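Local coordinates for protein nucleoside hydrolase, putative (Trypanosoma brucei, PDB 3FZ0) that belongs to the nucleoside hydrolase family and binds a calcium ion, at residues B[216-227]-B[243-254]. The protein carries 2 engineered substitutions. Residues are numbered along the deposited sequence; the frame is centred on the assembly and turned at random.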
loop_
_atom_site.group_PDB
_atom_site.type_symbol
_atom_site.label_atom_id
_atom_site.label_comp_id
_atom_site.label_asym_id
_atom_site.label_seq_id
_atom_site.Cartn_x
_atom_site.Cartn_y
_atom_site.Cartn_z
ATOM N N MET B 216 1.075 22.612 29.484
ATOM C CA MET B 216 1.404 23.535 30.565
ATOM C C MET B 216 2.386 24.573 30.034
ATOM O O MET B 216 3.161 24.301 29.103
ATOM C CB MET B 216 1.921 22.823 31.804
ATOM C CG MET B 216 3.214 22.139 31.601
ATOM S SD MET B 216 3.775 21.324 33.095
ATOM C CE MET B 216 5.112 20.321 32.374
ATOM N N THR B 217 2.308 25.767 30.586
ATOM C CA THR B 217 3.307 26.792 30.362
ATOM C C THR B 217 4.598 26.448 31.130
ATOM O O THR B 217 4.546 25.834 32.213
ATOM C CB THR B 217 2.730 28.138 30.870
ATOM O OG1 THR B 217 1.723 28.600 29.955
ATOM C CG2 THR B 217 3.783 29.166 30.980
ATOM N N TRP B 218 5.749 26.841 30.592
ATOM C CA TRP B 218 6.994 26.752 31.341
ATOM C C TRP B 218 6.924 27.536 32.651
ATOM O O TRP B 218 7.478 27.094 33.660
ATOM C CB TRP B 218 8.216 27.129 30.492
ATOM C CG TRP B 218 8.529 26.054 29.472
ATOM C CD1 TRP B 218 8.420 26.162 28.110
ATOM C CD2 TRP B 218 8.953 24.702 29.734
ATOM N NE1 TRP B 218 8.752 24.975 27.516
ATOM C CE2 TRP B 218 9.093 24.063 28.478
ATOM C CE3 TRP B 218 9.240 23.982 30.902
ATOM C CZ2 TRP B 218 9.495 22.724 28.346
ATOM C CZ3 TRP B 218 9.655 22.637 30.782
ATOM C CH2 TRP B 218 9.771 22.024 29.504
ATOM N N GLY B 219 6.239 28.687 32.639
ATOM C CA GLY B 219 5.974 29.502 33.854
ATOM C C GLY B 219 5.190 28.708 34.905
ATOM O O GLY B 219 5.544 28.708 36.091
ATOM N N PHE B 220 4.152 27.999 34.471
ATOM C CA PHE B 220 3.394 27.139 35.362
ATOM C C PHE B 220 4.329 26.054 35.919
ATOM O O PHE B 220 4.386 25.854 37.148
ATOM C CB PHE B 220 2.198 26.512 34.635
ATOM C CG PHE B 220 1.427 25.531 35.467
ATOM C CD1 PHE B 220 0.373 25.971 36.278
ATOM C CD2 PHE B 220 1.736 24.167 35.441
ATOM C CE1 PHE B 220 -0.355 25.061 37.051
ATOM C CE2 PHE B 220 1.017 23.242 36.219
ATOM C CZ PHE B 220 -0.031 23.677 37.010
ATOM N N TYR B 221 5.054 25.380 35.014
ATOM C CA TYR B 221 6.040 24.371 35.396
ATOM C C TYR B 221 6.975 24.870 36.500
ATOM O O TYR B 221 7.214 24.172 37.481
ATOM C CB TYR B 221 6.871 23.921 34.188
ATOM C CG TYR B 221 7.923 22.911 34.557
ATOM C CD1 TYR B 221 7.582 21.568 34.801
ATOM C CD2 TYR B 221 9.271 23.283 34.656
ATOM C CE1 TYR B 221 8.562 20.630 35.130
ATOM C CE2 TYR B 221 10.243 22.361 34.979
ATOM C CZ TYR B 221 9.888 21.030 35.213
ATOM O OH TYR B 221 10.861 20.084 35.538
ATOM N N ASP B 222 7.493 26.082 36.334
ATOM C CA ASP B 222 8.429 26.634 37.303
ATOM C C ASP B 222 7.793 26.650 38.694
ATOM O O ASP B 222 8.470 26.353 39.673
ATOM C CB ASP B 222 8.924 28.024 36.881
ATOM C CG ASP B 222 9.993 27.962 35.789
ATOM O OD1 ASP B 222 10.419 26.850 35.427
ATOM O OD2 ASP B 222 10.423 29.030 35.289
ATOM N N LYS B 223 6.503 26.979 38.770
ATOM C CA LYS B 223 5.781 27.027 40.036
ATOM C C LYS B 223 5.477 25.625 40.547
ATOM O O LYS B 223 5.558 25.365 41.739
ATOM C CB LYS B 223 4.493 27.820 39.908
ATOM C CG LYS B 223 4.674 29.314 40.001
ATOM C CD LYS B 223 3.481 30.048 39.386
ATOM C CE LYS B 223 3.580 31.565 39.601
ATOM N NZ LYS B 223 2.462 32.307 38.915
ATOM N N LEU B 224 5.164 24.718 39.633
ATOM C CA LEU B 224 4.940 23.316 39.956
ATOM C C LEU B 224 6.101 22.750 40.798
ATOM O O LEU B 224 5.872 22.093 41.821
ATOM C CB LEU B 224 4.723 22.508 38.654
ATOM C CG LEU B 224 4.115 21.099 38.735
ATOM C CD1 LEU B 224 2.677 21.199 39.229
ATOM C CD2 LEU B 224 4.239 20.278 37.448
ATOM N N VAL B 225 7.343 23.037 40.402
ATOM C CA VAL B 225 8.513 22.398 41.017
ATOM C C VAL B 225 9.222 23.264 42.065
ATOM O O VAL B 225 10.361 22.967 42.464
ATOM C CB VAL B 225 9.545 21.891 39.945
ATOM C CG1 VAL B 225 9.009 20.752 39.185
ATOM C CG2 VAL B 225 10.003 22.993 39.012
ATOM N N ASN B 226 8.522 24.333 42.477
ATOM C CA ASN B 226 8.934 25.296 43.489
ATOM C C ASN B 226 10.147 26.138 43.151
ATOM O O ASN B 226 10.869 26.598 44.025
ATOM C CB ASN B 226 9.120 24.627 44.844
ATOM C CG ASN B 226 7.979 24.910 45.806
ATOM O OD1 ASN B 226 6.833 25.214 45.413
ATOM N ND2 ASN B 226 8.285 24.788 47.088
ATOM N N ARG B 227 10.381 26.345 41.872
ATOM C CA ARG B 227 11.347 27.351 41.523
ATOM C C ARG B 227 10.779 28.721 41.836
ATOM O O ARG B 227 9.619 29.035 41.543
ATOM C CB ARG B 227 11.730 27.271 40.056
ATOM C CG ARG B 227 12.561 26.063 39.758
ATOM C CD ARG B 227 12.505 25.811 38.299
ATOM N NE ARG B 227 13.416 24.770 37.915
ATOM C CZ ARG B 227 13.488 24.278 36.695
ATOM N NH1 ARG B 227 12.684 24.742 35.734
ATOM N NH2 ARG B 227 14.348 23.301 36.449
ATOM N N GLN B 243 8.125 17.242 43.744
ATOM C CA GLN B 243 8.666 18.310 42.895
ATOM C C GLN B 243 10.106 18.025 42.482
ATOM O O GLN B 243 10.461 18.190 41.321
ATOM C CB GLN B 243 8.556 19.659 43.585
ATOM C CG GLN B 243 7.135 20.039 44.004
ATOM C CD GLN B 243 7.143 21.195 44.981
ATOM O OE1 GLN B 243 7.834 21.125 45.984
ATOM N NE2 GLN B 243 6.411 22.267 44.686
ATOM N N GLU B 244 10.915 17.559 43.427
ATOM C CA GLU B 244 12.321 17.223 43.136
ATOM C C GLU B 244 12.420 16.196 41.999
ATOM O O GLU B 244 13.168 16.387 41.035
ATOM C CB GLU B 244 13.040 16.712 44.379
ATOM C CG GLU B 244 14.395 16.122 44.069
ATOM C CD GLU B 244 15.130 15.685 45.300
ATOM O OE1 GLU B 244 16.079 14.895 45.131
ATOM O OE2 GLU B 244 14.779 16.123 46.430
ATOM N N PHE B 245 11.622 15.142 42.118
ATOM C CA PHE B 245 11.560 14.092 41.124
ATOM C C PHE B 245 11.108 14.627 39.758
ATOM O O PHE B 245 11.719 14.296 38.751
ATOM C CB PHE B 245 10.658 12.939 41.623
ATOM C CG PHE B 245 10.480 11.813 40.628
ATOM C CD1 PHE B 245 11.301 10.701 40.666
ATOM C CD2 PHE B 245 9.461 11.850 39.681
ATOM C CE1 PHE B 245 11.121 9.642 39.760
ATOM C CE2 PHE B 245 9.274 10.797 38.768
ATOM C CZ PHE B 245 10.092 9.703 38.807
ATOM N N ILE B 246 10.044 15.436 39.729
ATOM C CA ILE B 246 9.575 16.028 38.484
ATOM C C ILE B 246 10.653 16.921 37.879
ATOM O O ILE B 246 10.932 16.810 36.698
ATOM C CB ILE B 246 8.177 16.751 38.622
ATOM C CG1 ILE B 246 7.090 15.722 39.015
ATOM C CG2 ILE B 246 7.806 17.555 37.308
ATOM C CD1 ILE B 246 5.740 16.324 39.327
ATOM N N GLU B 247 11.314 17.745 38.682
ATOM C CA GLU B 247 12.419 18.564 38.144
ATOM C C GLU B 247 13.509 17.718 37.476
ATOM O O GLU B 247 14.008 18.090 36.407
ATOM C CB GLU B 247 13.030 19.535 39.173
ATOM C CG GLU B 247 13.900 20.593 38.550
ATOM C CD GLU B 247 14.620 21.498 39.557
ATOM O OE1 GLU B 247 15.155 22.526 39.122
ATOM O OE2 GLU B 247 14.670 21.203 40.780
ATOM N N LYS B 248 13.865 16.594 38.092
ATOM C CA LYS B 248 14.911 15.732 37.553
ATOM C C LYS B 248 14.448 14.979 36.302
ATOM O O LYS B 248 15.212 14.794 35.354
ATOM C CB LYS B 248 15.388 14.743 38.618
ATOM C CG LYS B 248 16.353 15.311 39.667
ATOM C CD LYS B 248 16.602 14.230 40.700
ATOM C CE LYS B 248 17.367 14.711 41.877
ATOM N NZ LYS B 248 17.533 13.573 42.806
ATOM N N LEU B 249 13.189 14.545 36.318
ATOM C CA LEU B 249 12.587 13.816 35.203
ATOM C C LEU B 249 12.523 14.618 33.907
ATOM O O LEU B 249 12.717 14.063 32.836
ATOM C CB LEU B 249 11.186 13.405 35.591
ATOM C CG LEU B 249 10.392 12.574 34.624
ATOM C CD1 LEU B 249 10.953 11.142 34.497
ATOM C CD2 LEU B 249 8.969 12.584 35.123
ATOM N N PHE B 250 12.284 15.926 34.025
ATOM C CA PHE B 250 12.047 16.811 32.880
ATOM C C PHE B 250 13.286 17.619 32.484
ATOM O O PHE B 250 13.225 18.421 31.560
ATOM C CB PHE B 250 10.867 17.772 33.180
ATOM C CG PHE B 250 9.526 17.258 32.733
ATOM C CD1 PHE B 250 9.049 16.033 33.173
ATOM C CD2 PHE B 250 8.746 18.014 31.850
ATOM C CE1 PHE B 250 7.822 15.552 32.753
ATOM C CE2 PHE B 250 7.509 17.543 31.395
ATOM C CZ PHE B 250 7.036 16.296 31.864
ATOM N N GLN B 251 14.404 17.415 33.178
ATOM C CA GLN B 251 15.585 18.289 32.985
ATOM C C GLN B 251 16.140 18.280 31.556
ATOM O O GLN B 251 16.543 19.326 31.038
ATOM C CB GLN B 251 16.694 18.039 34.030
ATOM C CG GLN B 251 17.421 16.686 33.946
ATOM C CD GLN B 251 18.410 16.463 35.092
ATOM O OE1 GLN B 251 18.250 15.558 35.911
ATOM N NE2 GLN B 251 19.434 17.300 35.154
ATOM N N ARG B 252 16.131 17.113 30.907
ATOM C CA ARG B 252 16.625 17.006 29.528
ATOM C C ARG B 252 15.624 17.639 28.574
ATOM O O ARG B 252 15.983 18.534 27.820
ATOM C CB ARG B 252 16.925 15.542 29.144
ATOM C CG ARG B 252 17.764 14.782 30.172
ATOM C CD ARG B 252 19.124 15.466 30.414
ATOM N NE ARG B 252 19.719 14.980 31.649
ATOM C CZ ARG B 252 20.992 15.144 32.004
ATOM N NH1 ARG B 252 21.836 15.774 31.201
ATOM N NH2 ARG B 252 21.428 14.662 33.162
ATOM N N LEU B 253 14.368 17.187 28.633
ATOM C CA LEU B 253 13.285 17.794 27.869
ATOM C C LEU B 253 13.354 19.312 27.979
ATOM O O LEU B 253 13.321 20.011 26.960
ATOM C CB LEU B 253 11.912 17.322 28.352
ATOM C CG LEU B 253 10.773 17.845 27.469
ATOM C CD1 LEU B 253 10.897 17.230 26.084
ATOM C CD2 LEU B 253 9.376 17.558 28.022
ATOM N N GLU B 254 13.464 19.817 29.210
ATOM C CA GLU B 254 13.585 21.257 29.435
ATOM C C GLU B 254 14.780 21.880 28.661
ATOM O O GLU B 254 14.625 22.911 28.002
ATOM C CB GLU B 254 13.645 21.589 30.932
ATOM C CG GLU B 254 13.404 23.065 31.237
ATOM C CD GLU B 254 13.711 23.452 32.684
ATOM O OE1 GLU B 254 13.313 24.560 33.100
ATOM O OE2 GLU B 254 14.362 22.664 33.404
#
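Arg227, just past the end of helix 218-224, reaches across to Glu247 and Glu254 in a mixed ionic and apolar contact between two helical segments at the periphery of the nucleoside hydrolase fold. Helices 218-224 and 243-249 run roughly antiparallel, at 138°. The Arg227 chain is extended from CG to NE and carries the guanidinium between the two glutamates. Glu254 meets it end-on and nearly coplanar, Arg227 NH1 bonding Glu254 OE1 at 2.7 Å and NH2 bonding OE2 at 3.1 Å. The Glu247 carboxylate stands steeply to the guanidinium plane, at 74°, and its OE1 alone accepts from both Arg227 NE (3.1 Å) and NH2 (2.9 Å). Asp222 OD1 takes a further bond from Arg227 NH1. The bonds to Asp222, Glu247 and Glu254 OE2 lie near the guanidinium plane, that to Glu254 OE1 is tilted; together they fix its rotation. Arg258 also pairs with Asp222 and Glu254, probably offsetting their like charges.

Tyr221 has CG anti to the backbone N (chi1 178°), sending the ring toward the other helix: CE1 packs on Ile246 CG2, and OH bonds Ile246 O weakly. Met216 CE touches Phe250 CE2, and helix 17-27 backs Ile246 and Phe250. At the far end, Gln243 NE2 donates to Leu224 O at 2.9 Å from above the carbonyl plane, and weakly to Asn226 OD1. Asn226, with positive phi, is the C-prime residue of a Schellman motif that ends helix 218-224 and places Arg227 to join Asp222 with both glutamates in a four-residue salt-bridge network.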